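PDB 5XSW: chitinase from Thermococcus chitonophagus, which probably hydrolyses internal glycosidic bonds of chitin and binds a glycan in its substrate pocket. Local coordinates for residues P113-G125 against F453-P465. Numbering follows the deposited sequence.
Sequences PTIGELPASWKPG and FLTILRVAMKHWP
Leu118 projects from the irregular linker 113-125 against helix 449-461, between Thr455, Arg458 and Val459, and beside Lys462. Its CD1 lies 3.7 Å from Lys462 CG, while CD2 meets Thr455 CG2 at 3.8 Å. Trp122, with CG anti to the backbone N (chi1 -168°), brings its indole beside this wedge: CZ3 comes within 3.5 Å of Lys462 CG, and the benzene side also borders Val459 CG1. Leu118 CD1 approaches one indole face near the rim and Pro124 N the other. His463 NE2, bonded to Asp430, stands at the indole edge. At the other end, the Arg458 guanidinium lies against the backbone of Gly116, whose O sits over its face, 3.4 Å from NE at an angle too poor for a hydrogen bond. Instead, NH2 forms a salt bridge with Glu197 and NH1 a hydrogen bond with the carbonyl oxygen of Pro159. The outer side is looser and wet: one water accepts from Arg458 NH1, 2.8 Å from its oxygen, and gives a weak bond to Glu117 O; the oxygen of a second lies 3.0 Å from Lys462 NZ and donates to Leu118 O. With no direct hydrogen bond between the segments, apolar packing, the guanidinium against Gly116 and water bridges join linker to helix.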
ATOM      1  N   PRO A 113       1.323  21.907 -16.208  1.00 27.38           N
ATOM      2  CA  PRO A 113       1.853  23.079 -16.911  1.00 32.63           C
ATOM      3  C   PRO A 113       3.052  22.750 -17.801  1.00 35.27           C
ATOM      4  O   PRO A 113       3.802  21.816 -17.556  1.00 29.95           O
ATOM      5  CB  PRO A 113       2.280  24.009 -15.781  1.00 31.29           C
ATOM      6  CG  PRO A 113       1.674  23.403 -14.465  1.00 31.96           C
ATOM      7  CD  PRO A 113       1.471  21.972 -14.730  1.00 25.13           C
ATOM      8  N   THR A 114       3.225  23.540 -18.851  1.00 31.07           N
ATOM      9  CA  THR A 114       4.437  23.480 -19.664  1.00 30.96           C
ATOM     10  C   THR A 114       5.522  24.346 -19.037  1.00 27.39           C
ATOM     11  O   THR A 114       5.348  25.539 -18.799  1.00 37.23           O
ATOM     12  CB  THR A 114       4.147  23.945 -21.112  1.00 33.25           C
ATOM     13  OG1 THR A 114       3.274  22.995 -21.676  1.00 33.75           O
ATOM     14  CG2 THR A 114       5.452  23.953 -21.969  1.00 31.09           C
ATOM     15  N   ILE A 115       6.641  23.742 -18.710  1.00 29.34           N
ATOM     16  CA  ILE A 115       7.713  24.509 -18.084  1.00 25.92           C
ATOM     17  C   ILE A 115       8.484  25.266 -19.216  1.00 29.57           C
ATOM     18  O   ILE A 115       8.780  26.448 -19.093  1.00 33.21           O
ATOM     19  CB  ILE A 115       8.727  23.606 -17.326  1.00 31.92           C
ATOM     20  CG1 ILE A 115       8.012  22.635 -16.345  1.00 34.71           C
ATOM     21  CG2 ILE A 115       9.833  24.475 -16.677  1.00 29.96           C
ATOM     22  CD1 ILE A 115       7.137  23.372 -15.343  1.00 30.60           C
ATOM     23  N   GLY A 116       8.814  24.543 -20.282  1.00 34.01           N
ATOM     24  CA  GLY A 116       9.528  25.111 -21.430  1.00 33.94           C
ATOM     25  C   GLY A 116       9.554  24.081 -22.541  1.00 37.40           C
ATOM     26  O   GLY A 116       9.166  22.943 -22.332  1.00 32.31           O
ATOM     27  N   GLU A 117      10.022  24.458 -23.728  1.00 31.06           N
ATOM     28  CA  GLU A 117      10.025  23.540 -24.870  1.00 29.48           C
ATOM     29  C   GLU A 117      11.281  23.762 -25.700  1.00 30.32           C
ATOM     30  O   GLU A 117      11.797  24.868 -25.700  1.00 32.21           O
ATOM     31  CB  GLU A 117       8.787  23.779 -25.755  1.00 39.55           C
ATOM     32  CG  GLU A 117       7.469  23.443 -25.112  1.00 49.47           C
ATOM     33  CD  GLU A 117       6.323  23.541 -26.113  1.00 59.27           C
ATOM     34  OE1 GLU A 117       6.548  24.107 -27.207  1.00 62.54           O
ATOM     35  OE2 GLU A 117       5.216  23.046 -25.822  1.00 55.70           O
ATOM     36  N   LEU A 118      11.784  22.709 -26.330  1.00 31.65           N
ATOM     37  CA  LEU A 118      12.927  22.824 -27.225  1.00 30.09           C
ATOM     38  C   LEU A 118      12.477  23.660 -28.413  1.00 41.30           C
ATOM     39  O   LEU A 118      11.293  23.618 -28.768  1.00 34.26           O
ATOM     40  CB  LEU A 118      13.386  21.454 -27.716  1.00 32.11           C
ATOM     41  CG  LEU A 118      14.087  20.561 -26.688  1.00 30.19           C
ATOM     42  CD1 LEU A 118      14.255  19.146 -27.187  1.00 31.72           C
ATOM     43  CD2 LEU A 118      15.431  21.164 -26.347  1.00 28.64           C
ATOM     44  N   PRO A 119      13.406  24.396 -29.039  1.00 36.33           N
ATOM     45  CA  PRO A 119      13.038  25.110 -30.270  1.00 41.15           C
ATOM     46  C   PRO A 119      12.327  24.201 -31.253  1.00 33.00           C
ATOM     47  O   PRO A 119      12.627  22.999 -31.389  1.00 34.70           O
ATOM     48  CB  PRO A 119      14.396  25.572 -30.817  1.00 40.41           C
ATOM     49  CG  PRO A 119      15.193  25.862 -29.562  1.00 38.81           C
ATOM     50  CD  PRO A 119      14.770  24.748 -28.585  1.00 30.62           C
ATOM     51  N   ALA A 120      11.321  24.770 -31.906  1.00 36.76           N
ATOM     52  CA  ALA A 120      10.567  24.038 -32.906  1.00 33.16           C
ATOM     53  C   ALA A 120      11.452  23.471 -34.034  1.00 35.63           C
ATOM     54  O   ALA A 120      11.143  22.432 -34.633  1.00 35.95           O
ATOM     55  CB  ALA A 120       9.461  24.954 -33.492  1.00 44.92           C
ATOM     56  N   SER A 121      12.577  24.124 -34.303  1.00 35.00           N
ATOM     57  CA  SER A 121      13.491  23.539 -35.294  1.00 43.97           C
ATOM     58  C   SER A 121      14.212  22.247 -34.868  1.00 47.29           C
ATOM     59  O   SER A 121      14.772  21.540 -35.728  1.00 39.75           O
ATOM     60  CB  SER A 121      14.538  24.568 -35.687  1.00 40.32           C
ATOM     61  OG  SER A 121      15.297  24.952 -34.566  1.00 40.71           O
ATOM     62  N   TRP A 122      14.184  21.903 -33.569  1.00 40.23           N
ATOM     63  CA  TRP A 122      14.863  20.680 -33.105  1.00 36.62           C
ATOM     64  C   TRP A 122      14.297  19.424 -33.741  1.00 37.26           C
ATOM     65  O   TRP A 122      13.082  19.233 -33.793  1.00 39.48           O
ATOM     66  CB  TRP A 122      14.782  20.547 -31.547  1.00 32.02           C
ATOM     67  CG  TRP A 122      15.700  19.488 -31.068  1.00 32.77           C
ATOM     68  CD1 TRP A 122      16.997  19.640 -30.668  1.00 32.91           C
ATOM     69  CD2 TRP A 122      15.405  18.096 -30.980  1.00 35.11           C
ATOM     70  NE1 TRP A 122      17.517  18.413 -30.323  1.00 34.13           N
ATOM     71  CE2 TRP A 122      16.563  17.454 -30.523  1.00 36.26           C
ATOM     72  CE3 TRP A 122      14.264  17.329 -31.254  1.00 37.22           C
ATOM     73  CZ2 TRP A 122      16.621  16.077 -30.315  1.00 37.51           C
ATOM     74  CZ3 TRP A 122      14.321  15.957 -31.056  1.00 37.22           C
ATOM     75  CH2 TRP A 122      15.495  15.351 -30.584  1.00 39.20           C
ATOM     76  N   LYS A 123      15.190  18.532 -34.157  1.00 33.80           N
ATOM     77  CA  LYS A 123      14.854  17.210 -34.649  1.00 35.07           C
ATOM     78  C   LYS A 123      15.982  16.292 -34.212  1.00 38.78           C
ATOM     79  O   LYS A 123      17.095  16.743 -34.024  1.00 40.26           O
ATOM     80  CB  LYS A 123      14.746  17.173 -36.197  1.00 45.42           C
ATOM     81  CG  LYS A 123      13.722  18.093 -36.800  1.00 54.84           C
ATOM     82  CD  LYS A 123      13.799  18.066 -38.334  1.00 67.81           C
ATOM     83  CE  LYS A 123      14.956  18.938 -38.893  1.00 75.53           C
ATOM     84  NZ  LYS A 123      14.653  20.429 -38.943  1.00 73.70           N
ATOM     85  N   PRO A 124      15.716  14.998 -34.105  1.00 38.41           N
ATOM     86  CA  PRO A 124      16.744  14.023 -33.738  1.00 37.71           C
ATOM     87  C   PRO A 124      17.893  14.004 -34.731  1.00 51.21           C
ATOM     88  O   PRO A 124      17.709  14.416 -35.877  1.00 49.04           O
ATOM     89  CB  PRO A 124      16.005  12.690 -33.784  1.00 41.28           C
ATOM     90  CG  PRO A 124      14.586  13.031 -33.605  1.00 44.77           C
ATOM     91  CD  PRO A 124      14.371  14.396 -34.177  1.00 42.99           C
ATOM     92  N   GLY A 125      19.045  13.509 -34.297  1.00 45.43           N
ATOM     93  CA  GLY A 125      20.218  13.355 -35.148  1.00 44.53           C
ATOM     94  C   GLY A 125      21.084  14.592 -35.183  1.00 47.87           C
ATOM     95  O   GLY A 125      21.665  15.014 -34.195  1.00 42.07           O
ATOM     96  N   PHE A 453      20.555  21.335 -17.576  1.00 26.65           N
ATOM     97  CA  PHE A 453      20.018  19.977 -17.443  1.00 23.53           C
ATOM     98  C   PHE A 453      18.541  19.828 -17.895  1.00 21.19           C
ATOM     99  O   PHE A 453      18.152  18.771 -18.403  1.00 24.88           O
ATOM    100  CB  PHE A 453      20.207  19.434 -15.974  1.00 24.37           C
ATOM    101  CG  PHE A 453      19.945  17.940 -15.875  1.00 24.34           C
ATOM    102  CD1 PHE A 453      20.738  17.050 -16.556  1.00 24.07           C
ATOM    103  CD2 PHE A 453      18.882  17.441 -15.105  1.00 25.39           C
ATOM    104  CE1 PHE A 453      20.488  15.653 -16.521  1.00 27.11           C
ATOM    105  CE2 PHE A 453      18.618  16.075 -15.033  1.00 22.43           C
ATOM    106  CZ  PHE A 453      19.412  15.169 -15.739  1.00 26.14           C
ATOM    107  N   LEU A 454      17.700  20.866 -17.753  1.00 25.08           N
ATOM    108  CA  LEU A 454      16.345  20.720 -18.286  1.00 23.63           C
ATOM    109  C   LEU A 454      16.342  20.502 -19.803  1.00 27.38           C
ATOM    110  O   LEU A 454      15.521  19.741 -20.335  1.00 23.46           O
ATOM    111  CB  LEU A 454      15.473  21.946 -17.988  1.00 24.88           C
ATOM    112  CG  LEU A 454      14.981  22.074 -16.538  1.00 29.55           C
ATOM    113  CD1 LEU A 454      14.073  23.342 -16.370  1.00 26.89           C
ATOM    114  CD2 LEU A 454      14.200  20.765 -16.169  1.00 26.10           C
ATOM    115  N   THR A 455      17.288  21.142 -20.485  1.00 28.06           N
ATOM    116  CA  THR A 455      17.351  20.970 -21.968  1.00 24.26           C
ATOM    117  C   THR A 455      17.781  19.529 -22.309  1.00 23.33           C
ATOM    118  O   THR A 455      17.213  18.874 -23.185  1.00 27.69           O
ATOM    119  CB  THR A 455      18.285  22.051 -22.574  1.00 26.82           C
ATOM    120  OG1 THR A 455      17.685  23.343 -22.379  1.00 27.66           O
ATOM    121  CG2 THR A 455      18.432  21.818 -24.115  1.00 28.89           C
ATOM    122  N   ILE A 456      18.727  18.984 -21.524  1.00 25.34           N
ATOM    123  CA  ILE A 456      19.124  17.587 -21.678  1.00 22.09           C
ATOM    124  C   ILE A 456      17.936  16.653 -21.467  1.00 27.67           C
ATOM    125  O   ILE A 456      17.677  15.706 -22.247  1.00 27.73           O
ATOM    126  CB  ILE A 456      20.244  17.195 -20.677  1.00 28.88           C
ATOM    127  CG1 ILE A 456      21.564  17.944 -20.956  1.00 28.77           C
ATOM    128  CG2 ILE A 456      20.374  15.638 -20.645  1.00 25.17           C
ATOM    129  CD1 ILE A 456      22.298  17.484 -22.297  1.00 30.30           C
ATOM    130  N   LEU A 457      17.194  16.893 -20.388  1.00 25.09           N
ATOM    131  CA  LEU A 457      15.965  16.091 -20.163  1.00 23.53           C
ATOM    132  C   LEU A 457      14.950  16.155 -21.341  1.00 22.83           C
ATOM    133  O   LEU A 457      14.366  15.127 -21.746  1.00 24.42           O
ATOM    134  CB  LEU A 457      15.268  16.547 -18.874  1.00 25.71           C
ATOM    135  CG  LEU A 457      15.998  16.146 -17.549  1.00 29.96           C
ATOM    136  CD1 LEU A 457      15.249  16.667 -16.290  1.00 26.47           C
ATOM    137  CD2 LEU A 457      16.196  14.607 -17.477  1.00 25.32           C
ATOM    138  N   ARG A 458      14.769  17.346 -21.887  1.00 25.01           N
ATOM    139  CA  ARG A 458      13.804  17.540 -22.990  1.00 25.29           C
ATOM    140  C   ARG A 458      14.259  16.818 -24.232  1.00 26.25           C
ATOM    141  O   ARG A 458      13.452  16.170 -24.920  1.00 30.35           O
ATOM    142  CB  ARG A 458      13.633  19.050 -23.282  1.00 30.13           C
ATOM    143  CG  ARG A 458      12.780  19.690 -22.207  1.00 31.08           C
ATOM    144  CD  ARG A 458      12.610  21.186 -22.296  1.00 34.24           C
ATOM    145  NE  ARG A 458      12.006  21.633 -21.046  1.00 29.85           N
ATOM    146  CZ  ARG A 458      12.154  22.833 -20.533  1.00 32.36           C
ATOM    147  NH1 ARG A 458      12.871  23.748 -21.166  1.00 28.34           N
ATOM    148  NH2 ARG A 458      11.621  23.119 -19.360  1.00 27.49           N
ATOM    149  N   VAL A 459      15.569  16.876 -24.493  1.00 31.13           N
ATOM    150  CA  VAL A 459      16.110  16.086 -25.594  1.00 25.50           C
ATOM    151  C   VAL A 459      15.836  14.638 -25.379  1.00 32.18           C
ATOM    152  O   VAL A 459      15.320  13.959 -26.279  1.00 32.60           O
ATOM    153  CB  VAL A 459      17.604  16.328 -25.755  1.00 30.10           C
ATOM    154  CG1 VAL A 459      18.215  15.262 -26.652  1.00 31.82           C
ATOM    155  CG2 VAL A 459      17.792  17.728 -26.330  1.00 27.16           C
ATOM    156  N   ALA A 460      16.133  14.132 -24.180  1.00 29.54           N
ATOM    157  CA  ALA A 460      15.816  12.713 -23.931  1.00 26.22           C
ATOM    158  C   ALA A 460      14.335  12.436 -24.111  1.00 29.62           C
ATOM    159  O   ALA A 460      13.945  11.410 -24.700  1.00 32.20           O
ATOM    160  CB  ALA A 460      16.260  12.299 -22.481  1.00 28.39           C
ATOM    161  N   MET A 461      13.496  13.331 -23.570  1.00 25.33           N
ATOM    162  CA  MET A 461      12.054  13.045 -23.555  1.00 27.42           C
ATOM    163  C   MET A 461      11.358  13.135 -24.901  1.00 36.28           C
ATOM    164  O   MET A 461      10.231  12.613 -25.074  1.00 31.15           O
ATOM    165  CB  MET A 461      11.337  13.984 -22.543  1.00 27.82           C
ATOM    166  CG  MET A 461      11.795  13.602 -21.094  1.00 28.76           C
ATOM    167  SD  MET A 461      11.133  14.724 -19.851  1.00 33.59           S
ATOM    168  CE  MET A 461       9.450  14.131 -19.724  1.00 36.26           C
ATOM    169  N   LYS A 462      12.024  13.774 -25.865  1.00 33.24           N
ATOM    170  CA  LYS A 462      11.535  13.741 -27.253  1.00 33.26           C
ATOM    171  C   LYS A 462      11.412  12.301 -27.688  1.00 34.83           C
ATOM    172  O   LYS A 462      10.637  11.984 -28.551  1.00 36.66           O
ATOM    173  CB  LYS A 462      12.493  14.498 -28.192  1.00 32.31           C
ATOM    174  CG  LYS A 462      12.456  16.023 -28.081  1.00 31.67           C
ATOM    175  CD  LYS A 462      11.135  16.508 -28.823  1.00 42.25           C
ATOM    176  CE  LYS A 462      10.971  18.027 -28.872  1.00 40.92           C
ATOM    177  NZ  LYS A 462       9.609  18.418 -29.438  1.00 48.98           N
ATOM    178  N   HIS A 463      12.194  11.404 -27.122  1.00 29.97           N
ATOM    179  CA  HIS A 463      12.112   9.995 -27.470  1.00 33.62           C
ATOM    180  C   HIS A 463      11.204   9.151 -26.582  1.00 36.11           C
ATOM    181  O   HIS A 463      11.081   7.984 -26.774  1.00 34.90           O
ATOM    182  CB  HIS A 463      13.490   9.357 -27.522  1.00 31.34           C
ATOM    183  CG  HIS A 463      14.419  10.004 -28.484  1.00 36.84           C
ATOM    184  ND1 HIS A 463      14.771   9.426 -29.676  1.00 38.77           N
ATOM    185  CD2 HIS A 463      15.066  11.182 -28.436  1.00 37.14           C
ATOM    186  CE1 HIS A 463      15.594  10.220 -30.318  1.00 40.08           C
ATOM    187  NE2 HIS A 463      15.788  11.293 -29.588  1.00 36.81           N
ATOM    188  N   TRP A 464      10.542   9.762 -25.572  1.00 34.88           N
ATOM    189  CA  TRP A 464       9.696   8.989 -24.659  1.00 30.92           C
ATOM    190  C   TRP A 464       8.267   8.821 -25.198  1.00 32.54           C
ATOM    191  O   TRP A 464       7.768   9.670 -25.930  1.00 33.83           O
ATOM    192  CB  TRP A 464       9.686   9.666 -23.277  1.00 29.77           C
ATOM    193  CG  TRP A 464      10.992   9.562 -22.513  1.00 32.18           C
ATOM    194  CD1 TRP A 464      12.229   9.256 -23.015  1.00 34.55           C
ATOM    195  CD2 TRP A 464      11.180   9.791 -21.105  1.00 36.75           C
ATOM    196  NE1 TRP A 464      13.174   9.289 -22.013  1.00 33.37           N
ATOM    197  CE2 TRP A 464      12.550   9.606 -20.827  1.00 31.24           C
ATOM    198  CE3 TRP A 464      10.312  10.148 -20.049  1.00 34.26           C
ATOM    199  CZ2 TRP A 464      13.085   9.754 -19.534  1.00 33.22           C
ATOM    200  CZ3 TRP A 464      10.840  10.293 -18.770  1.00 32.19           C
ATOM    201  CH2 TRP A 464      12.215  10.109 -18.525  1.00 29.41           C
ATOM    202  N   PRO A 465       7.593   7.724 -24.834  1.00 34.04           N
ATOM    203  CA  PRO A 465       6.206   7.533 -25.278  1.00 38.26           C
ATOM    204  C   PRO A 465       5.316   8.722 -24.885  1.00 35.59           C
ATOM    205  O   PRO A 465       5.531   9.323 -23.818  1.00 32.55           O
ATOM    206  CB  PRO A 465       5.753   6.274 -24.535  1.00 35.96           C
ATOM    207  CG  PRO A 465       6.946   5.700 -23.920  1.00 35.37           C
ATOM    208  CD  PRO A 465       8.019   6.719 -23.848  1.00 35.63           C
TER
HETATM  209  O   HOH W   1      13.897  24.010 -23.786  1.00 30.72           O
HETATM  210  O   HOH W   2       9.683  21.392 -29.258  1.00 46.60           O
HETATM  211  O   HOH W   3      11.110  20.171 -31.832  1.00 41.90           O